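Local coordinates for protein ribosomal RNA small subunit methyltransferase E (Thermotoga maritima, PDB 1Z85) that probably transfers a methyl group from S-adenosyl-L-methionine to the N3 position of one uridine of 16S rRNA in the assembled small ribosomal subunit, at residues Lys118-Gln123 / Glu194-Leu199; Val162-Leu167 / Glu198-Ser203; Gln171-Ala176 / Val224-Leu229. All blocks are in the same frame, centred on the assembly; numbering follows the deposited sequence.

Here one short helix is held between a loop and the parallel sheet of a SPOUT methyltransferase domain, while a second loop packs on helix 216-230. Contacts 1 and 2 share helix 194-201: its first turn meets loop 118-123, its last turn lies over strand 161-165. Their centres are about 11 Å apart, and a salt bridge from Arg197 NH1 to Asp166 OD2 (3.0 Å) joins them. Contact 3 lies about 14 Å from contact 2, centre to centre, and touches it where Ile163 CD1 meets Ala176 CB at 4.2 Å. Contacts 1 and 3 stay about 10 Å apart between nearest atoms. In relatives the cofactor sits in the knotted C-terminal region, which probably includes unmodelled residues 208-212.

Contact 1 (Lys118-Gln123 / Glu194-Leu199); sequences KFERSQ and EKEREL
The carboxylate of Glu196 stands at the edge of the Phe119 ring, with CD in the ring plane and the two planes turned 78° apart. Its OE2 lies 3.4 Å from Phe119 CD2, so that the negative oxygen faces the hydrogen-bearing rim and not the pi cloud. A second flat group joins from Glu120, whose carboxylate is stacked on that of Glu196 with the planes nearly parallel, the two side chains running past each other in opposite directions. The charged oxygens stay apart, Glu120 OE1 lying 4.7 Å from Glu196 OE2, and Glu120 OE1 has its own hydrogen bond to Ser193 OG.

The main polar link is the bond from Glu120 N to Glu196 OE2, 2.7 Å long and 161° at the hydrogen; the donor arrives on the syn side, well out of the carboxylate plane. An extended chain (chi2 170°) carries the Glu196 carboxylate from the helix to the type I turn of Phe119-Ser122. There OE1 takes a hydrogen bond from a water, 2.5 Å away, which in turn accepts one from Arg121 N at 3.1 Å. OE1 also receives Ser193 N, just before the helix. Lys195 merely lays its aliphatic part across Glu120, Lys195 CB 3.9 Å from Glu120 OE1, and its NZ leads away.

One buried carboxylate thus collects two turn amides, one directly and one through water, together with an amide at the start of its own helix. Those N-H groups, with the helix N-terminus nearby, would be expected to stabilise its negative charge and to fix the turn against the helix.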
# COMPACT_ATOMS: atom_id res chain seq x y z
N LYS B 118 -1.00 -19.75 -12.83
CA LYS B 118 0.19 -19.49 -13.59
C LYS B 118 -0.22 -18.98 -15.00
O LYS B 118 -0.66 -19.73 -15.90
CB LYS B 118 1.00 -20.79 -13.66
CG LYS B 118 2.47 -20.70 -14.17
CD LYS B 118 2.81 -22.11 -14.79
CE LYS B 118 4.30 -22.38 -15.05
NZ LYS B 118 4.68 -23.86 -14.87
N PHE B 119 -0.05 -17.67 -15.20
CA PHE B 119 -0.41 -17.05 -16.49
C PHE B 119 0.60 -17.48 -17.52
O PHE B 119 1.68 -17.98 -17.15
CB PHE B 119 -0.50 -15.53 -16.36
CG PHE B 119 -1.69 -15.07 -15.53
CD1 PHE B 119 -1.64 -15.06 -14.13
CD2 PHE B 119 -2.85 -14.66 -16.14
CE1 PHE B 119 -2.71 -14.67 -13.37
CE2 PHE B 119 -3.94 -14.25 -15.38
CZ PHE B 119 -3.87 -14.25 -13.99
N GLU B 120 0.27 -17.30 -18.80
CA GLU B 120 1.09 -17.87 -19.89
C GLU B 120 2.52 -17.32 -19.89
O GLU B 120 3.47 -18.05 -20.20
CB GLU B 120 0.41 -17.68 -21.27
CG GLU B 120 -0.74 -18.69 -21.52
CD GLU B 120 -1.64 -18.42 -22.76
OE1 GLU B 120 -1.43 -17.45 -23.56
OE2 GLU B 120 -2.60 -19.22 -22.93
N ARG B 121 2.70 -16.06 -19.51
CA ARG B 121 4.04 -15.48 -19.49
C ARG B 121 4.92 -15.76 -18.27
O ARG B 121 6.06 -15.29 -18.24
CB ARG B 121 3.94 -13.98 -19.73
CG ARG B 121 3.57 -13.70 -21.18
CD ARG B 121 3.43 -12.26 -21.42
NE ARG B 121 2.91 -11.98 -22.76
CZ ARG B 121 2.64 -10.75 -23.19
NH1 ARG B 121 2.84 -9.72 -22.39
NH2 ARG B 121 2.16 -10.55 -24.40
N SER B 122 4.42 -16.53 -17.29
CA SER B 122 5.19 -16.87 -16.08
C SER B 122 5.68 -18.29 -16.17
O SER B 122 4.96 -19.14 -16.63
CB SER B 122 4.34 -16.79 -14.84
OG SER B 122 5.04 -17.19 -13.67
N GLN B 123 6.91 -18.54 -15.70
CA GLN B 123 7.38 -19.92 -15.54
C GLN B 123 7.55 -20.30 -14.10
O GLN B 123 8.22 -21.24 -13.82
CB GLN B 123 8.71 -20.13 -16.27
CG GLN B 123 8.76 -19.61 -17.66
CD GLN B 123 10.10 -19.89 -18.30
OE1 GLN B 123 10.56 -19.16 -19.16
NE2 GLN B 123 10.75 -20.93 -17.84
N GLU B 194 -2.28 -12.38 -25.47
CA GLU B 194 -3.44 -11.96 -26.24
C GLU B 194 -4.61 -12.94 -26.10
O GLU B 194 -5.77 -12.55 -26.15
CB GLU B 194 -3.07 -11.79 -27.73
CG GLU B 194 -2.31 -10.50 -28.05
N LYS B 195 -4.29 -14.22 -25.95
CA LYS B 195 -5.29 -15.22 -25.66
C LYS B 195 -5.96 -14.92 -24.32
O LYS B 195 -7.17 -14.92 -24.22
CB LYS B 195 -4.64 -16.59 -25.59
CG LYS B 195 -5.33 -17.66 -26.41
CD LYS B 195 -4.51 -18.97 -26.41
CE LYS B 195 -3.85 -19.28 -27.77
NZ LYS B 195 -3.63 -20.76 -27.93
N GLU B 196 -5.15 -14.66 -23.28
CA GLU B 196 -5.68 -14.35 -21.95
C GLU B 196 -6.56 -13.10 -22.01
O GLU B 196 -7.61 -13.02 -21.37
CB GLU B 196 -4.54 -14.17 -20.93
CG GLU B 196 -3.76 -15.47 -20.64
CD GLU B 196 -2.49 -15.30 -19.84
OE1 GLU B 196 -1.83 -14.25 -19.99
OE2 GLU B 196 -2.16 -16.25 -19.07
N ARG B 197 -6.12 -12.10 -22.75
CA ARG B 197 -6.82 -10.83 -22.80
C ARG B 197 -8.16 -10.99 -23.47
O ARG B 197 -9.15 -10.48 -23.00
CB ARG B 197 -5.97 -9.82 -23.54
CG ARG B 197 -6.30 -8.40 -23.20
CD ARG B 197 -5.31 -7.42 -23.90
NE ARG B 197 -4.12 -7.23 -23.07
CZ ARG B 197 -4.12 -6.52 -21.96
NH1 ARG B 197 -5.25 -5.94 -21.54
NH2 ARG B 197 -3.01 -6.40 -21.24
N GLU B 198 -8.22 -11.72 -24.58
CA GLU B 198 -9.48 -11.99 -25.25
C GLU B 198 -10.42 -12.71 -24.31
O GLU B 198 -11.57 -12.35 -24.21
CB GLU B 198 -9.30 -12.82 -26.54
N LEU B 199 -9.91 -13.71 -23.62
CA LEU B 199 -10.69 -14.47 -22.67
C LEU B 199 -11.27 -13.62 -21.54
O LEU B 199 -12.40 -13.85 -21.11
CB LEU B 199 -9.80 -15.54 -22.03
CG LEU B 199 -10.40 -16.93 -21.82
CD1 LEU B 199 -9.38 -17.85 -21.09
CD2 LEU B 199 -11.73 -16.83 -21.07
O HOH W 1 0.54 -13.81 -19.30

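Contact 2 (Val162-Leu167 / Glu198-Ser203); sequences VITLDL and ELLRSS
Leu200 and Thr164 make the close part of this contact, meeting at about a right angle where helix 194-201 lies over strand 161-165. Both branches of the threonine are engaged: OG1 lies 3.8 Å from Leu200 CD2, and CG2 is 4.1 Å from Leu200 CD1. With OG1 beside the backbone N and CG2 anti to it (chi1 -61° for OG1), each branch of the threonine faces one methyl of the leucine. That hydroxyl is not left to the hydrocarbon, since it is hydrogen-bonded to Thr204 OG1, itself bonded to Leu200 O. Phe192 packs on both Thr164 and Leu200 and adds to the buried side.

Toward Ser203 the packing opens. Val162 CB comes no nearer than 4.5 Å to Ser203 O, and here a water does the joining: it donates to Ser203 O at 2.9 Å and accepts from Val162 N at 3.1 Å. The exposed end of the segment is held by its own serines. Leu199 O takes Ser203 OG at 2.9 Å, the donor tilted only modestly from the carbonyl plane, and also Ser202 OG at 3.1 Å, which sits above that plane. Two hydroxyls on one carbonyl tie down the serines that follow Arg201.

From here the chain enters strand 205-206, which pairs with 161-165 through bonds such as those of Val162 and Thr164 to Thr205. Strand 182-186 flanks the other side of 161-165. The helix therefore bridges two parallel strands across a third, a beta-alpha-beta crossover within the alpha/beta knot fold of SPOUT methyltransferases.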
# COMPACT_ATOMS: atom_id res chain seq x y z
N VAL B 162 -16.89 -10.75 -12.39
CA VAL B 162 -15.43 -10.74 -12.35
C VAL B 162 -14.88 -9.38 -12.77
O VAL B 162 -15.36 -8.75 -13.71
CB VAL B 162 -14.83 -11.83 -13.24
CG1 VAL B 162 -13.34 -12.02 -12.96
CG2 VAL B 162 -15.60 -13.19 -13.10
N ILE B 163 -13.89 -8.92 -12.02
CA ILE B 163 -13.18 -7.67 -12.26
C ILE B 163 -11.70 -8.02 -12.51
O ILE B 163 -11.09 -8.71 -11.68
CB ILE B 163 -13.20 -6.76 -11.01
CG1 ILE B 163 -14.60 -6.58 -10.46
CG2 ILE B 163 -12.59 -5.36 -11.34
CD1 ILE B 163 -15.43 -5.70 -11.27
N THR B 164 -11.13 -7.54 -13.60
CA THR B 164 -9.72 -7.81 -13.91
C THR B 164 -8.89 -6.55 -13.69
O THR B 164 -9.18 -5.51 -14.26
CB THR B 164 -9.56 -8.30 -15.35
OG1 THR B 164 -10.28 -9.52 -15.51
CG2 THR B 164 -8.08 -8.58 -15.68
N LEU B 165 -7.89 -6.65 -12.82
CA LEU B 165 -6.85 -5.65 -12.67
C LEU B 165 -5.68 -5.88 -13.68
O LEU B 165 -4.77 -6.68 -13.44
CB LEU B 165 -6.29 -5.67 -11.24
CG LEU B 165 -5.05 -4.80 -10.95
CD1 LEU B 165 -5.23 -3.33 -11.44
CD2 LEU B 165 -4.72 -4.87 -9.45
N ASP B 166 -5.74 -5.15 -14.78
CA ASP B 166 -4.66 -5.08 -15.76
C ASP B 166 -3.63 -4.08 -15.22
O ASP B 166 -3.91 -2.87 -15.10
CB ASP B 166 -5.22 -4.60 -17.11
CG ASP B 166 -4.19 -4.60 -18.24
OD1 ASP B 166 -3.06 -5.12 -18.05
OD2 ASP B 166 -4.50 -4.08 -19.32
N LEU B 167 -2.46 -4.58 -14.88
CA LEU B 167 -1.46 -3.75 -14.22
C LEU B 167 -0.82 -2.75 -15.18
O LEU B 167 -0.36 -1.71 -14.75
CB LEU B 167 -0.38 -4.62 -13.57
CG LEU B 167 -0.86 -5.53 -12.41
CD1 LEU B 167 0.19 -6.57 -12.11
CD2 LEU B 167 -1.21 -4.69 -11.17
N GLU B 198 -8.22 -11.72 -24.58
CA GLU B 198 -9.48 -11.99 -25.25
C GLU B 198 -10.42 -12.71 -24.31
O GLU B 198 -11.57 -12.35 -24.21
CB GLU B 198 -9.30 -12.82 -26.54
N LEU B 199 -9.91 -13.71 -23.62
CA LEU B 199 -10.69 -14.47 -22.67
C LEU B 199 -11.27 -13.62 -21.54
O LEU B 199 -12.40 -13.85 -21.11
CB LEU B 199 -9.80 -15.54 -22.03
CG LEU B 199 -10.40 -16.93 -21.82
CD1 LEU B 199 -9.38 -17.85 -21.09
CD2 LEU B 199 -11.73 -16.83 -21.07
N LEU B 200 -10.48 -12.67 -21.05
CA LEU B 200 -10.88 -11.81 -19.93
C LEU B 200 -11.68 -10.57 -20.31
O LEU B 200 -12.42 -10.04 -19.48
CB LEU B 200 -9.64 -11.35 -19.18
CG LEU B 200 -8.94 -12.46 -18.41
CD1 LEU B 200 -7.59 -11.95 -18.03
CD2 LEU B 200 -9.77 -12.92 -17.20
N ARG B 201 -11.51 -10.07 -21.54
CA ARG B 201 -12.32 -8.94 -22.02
C ARG B 201 -13.76 -9.41 -22.17
O ARG B 201 -14.71 -8.77 -21.69
CB ARG B 201 -11.82 -8.42 -23.38
CG ARG B 201 -10.45 -7.72 -23.32
N SER B 202 -13.89 -10.55 -22.84
CA SER B 202 -15.15 -11.19 -23.09
C SER B 202 -15.90 -11.70 -21.86
O SER B 202 -17.09 -11.98 -21.96
CB SER B 202 -14.94 -12.39 -24.04
OG SER B 202 -14.58 -13.55 -23.32
N SER B 203 -15.24 -11.89 -20.73
CA SER B 203 -15.89 -12.52 -19.57
C SER B 203 -15.90 -11.68 -18.29
O SER B 203 -16.61 -12.01 -17.32
CB SER B 203 -15.21 -13.86 -19.28
OG SER B 203 -13.94 -13.66 -18.67
O HOH W 2 -18.24 -10.81 -15.18

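Contact 3 (Gln171-Ala176 / Val224-Leu229); sequences QNLLDA and VGYIAL
Leu173 and Leu174 form a shallow hollow that receives the ring of Tyr226, a bump on helix 216-230, in the alpha/beta knot domain of this SPOUT protein. Leu174 supplies the cover: its CD2 methyl sits over one ring face, 3.7 Å from the centroid and 24° off the normal, a CH-pi contact displaced toward the rim so that CZ is nearest at 3.4 Å. Leu173 runs past the tyrosine side chain in the opposite direction, its CG and CD2 each 3.7 Å from Tyr226 CD2, with CG neither over the face nor at the edge. Because its CG is anti to the backbone N (chi1 -179°), the leucine reaches out to the helix, and its other branch, CD1, packs against Ile227 CD1 at 4.1 Å. Ile227 in turn rests on strand 182-186, so Leu173 is linked through it to the sheet. The same surface continues into the dimer: Tyr226 packs on Tyr226 of the second subunit, while Leu173 and Leu174 both touch Leu229 of that subunit. With an alanine here in place of Tyr226 the ring beneath the Leu174 methyl is gone, which is likely to open a gap at the subunit boundary and let both leucines shift. At the ring edge, in its plane, one water donates to Leu173 O at 2.6 Å and to Ala176 O at 2.7 Å, and accepts a weak bond from Tyr226 OH at 3.4 Å.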
# COMPACT_ATOMS: atom_id res chain seq x y z
N GLN B 171 -8.08 1.41 -15.75
CA GLN B 171 -9.36 1.69 -16.39
C GLN B 171 -10.20 2.17 -15.23
O GLN B 171 -9.69 2.21 -14.08
N ASN B 172 -11.46 2.50 -15.47
CA ASN B 172 -12.24 3.04 -14.37
C ASN B 172 -12.80 2.04 -13.35
O ASN B 172 -13.80 1.37 -13.59
CB ASN B 172 -13.36 3.95 -14.84
CG ASN B 172 -13.76 4.94 -13.76
OD1 ASN B 172 -14.77 5.63 -13.87
ND2 ASN B 172 -12.95 5.00 -12.68
N LEU B 173 -12.13 2.01 -12.20
CA LEU B 173 -12.51 1.17 -11.08
C LEU B 173 -13.80 1.64 -10.47
O LEU B 173 -14.66 0.84 -10.13
CB LEU B 173 -11.41 1.21 -10.01
CG LEU B 173 -11.59 0.37 -8.74
CD1 LEU B 173 -11.60 -1.12 -9.03
CD2 LEU B 173 -10.49 0.71 -7.75
N LEU B 174 -13.93 2.95 -10.29
CA LEU B 174 -15.07 3.51 -9.60
C LEU B 174 -16.37 3.45 -10.39
O LEU B 174 -17.44 3.69 -9.83
CB LEU B 174 -14.79 4.95 -9.21
CG LEU B 174 -13.61 5.23 -8.29
CD1 LEU B 174 -13.64 6.70 -7.91
CD2 LEU B 174 -13.64 4.37 -7.08
N ASP B 175 -16.27 3.20 -11.70
CA ASP B 175 -17.47 3.00 -12.53
C ASP B 175 -17.97 1.55 -12.44
O ASP B 175 -19.14 1.30 -12.67
CB ASP B 175 -17.21 3.39 -14.00
N ALA B 176 -17.09 0.61 -12.10
CA ALA B 176 -17.40 -0.82 -12.17
C ALA B 176 -18.61 -1.21 -11.34
O ALA B 176 -18.83 -0.68 -10.24
CB ALA B 176 -16.23 -1.64 -11.77
N VAL B 224 -8.12 -3.94 -4.74
CA VAL B 224 -8.76 -4.96 -3.92
C VAL B 224 -9.34 -4.32 -2.68
O VAL B 224 -10.39 -4.72 -2.18
CB VAL B 224 -7.72 -6.02 -3.52
CG1 VAL B 224 -8.31 -7.08 -2.56
CG2 VAL B 224 -7.15 -6.67 -4.74
N GLY B 225 -8.66 -3.32 -2.17
CA GLY B 225 -9.12 -2.61 -0.97
C GLY B 225 -10.36 -1.78 -1.13
O GLY B 225 -11.21 -1.74 -0.23
N TYR B 226 -10.49 -1.10 -2.28
CA TYR B 226 -11.72 -0.40 -2.60
C TYR B 226 -12.90 -1.36 -2.71
O TYR B 226 -13.99 -1.10 -2.20
CB TYR B 226 -11.57 0.35 -3.91
CG TYR B 226 -12.89 0.88 -4.45
CD1 TYR B 226 -13.56 1.96 -3.83
CD2 TYR B 226 -13.48 0.31 -5.55
CE1 TYR B 226 -14.77 2.44 -4.33
CE2 TYR B 226 -14.67 0.80 -6.07
CZ TYR B 226 -15.31 1.84 -5.46
OH TYR B 226 -16.51 2.27 -6.01
N ILE B 227 -12.69 -2.45 -3.44
CA ILE B 227 -13.71 -3.45 -3.59
C ILE B 227 -14.12 -4.05 -2.22
O ILE B 227 -15.28 -4.17 -1.93
CB ILE B 227 -13.23 -4.54 -4.60
CG1 ILE B 227 -13.24 -3.96 -6.04
CG2 ILE B 227 -14.15 -5.78 -4.51
CD1 ILE B 227 -12.33 -4.64 -7.07
N ALA B 228 -13.17 -4.43 -1.39
CA ALA B 228 -13.45 -4.95 -0.06
C ALA B 228 -14.23 -3.99 0.79
O ALA B 228 -15.11 -4.35 1.54
CB ALA B 228 -12.13 -5.29 0.62
N LEU B 229 -13.85 -2.72 0.70
CA LEU B 229 -14.56 -1.62 1.36
C LEU B 229 -16.01 -1.55 0.96
O LEU B 229 -16.89 -1.49 1.81
CB LEU B 229 -13.90 -0.31 0.99
CG LEU B 229 -13.09 0.41 2.06
CD1 LEU B 229 -12.58 1.76 1.47
CD2 LEU B 229 -13.90 0.66 3.30
O HOH W 3 -16.83 0.36 -8.83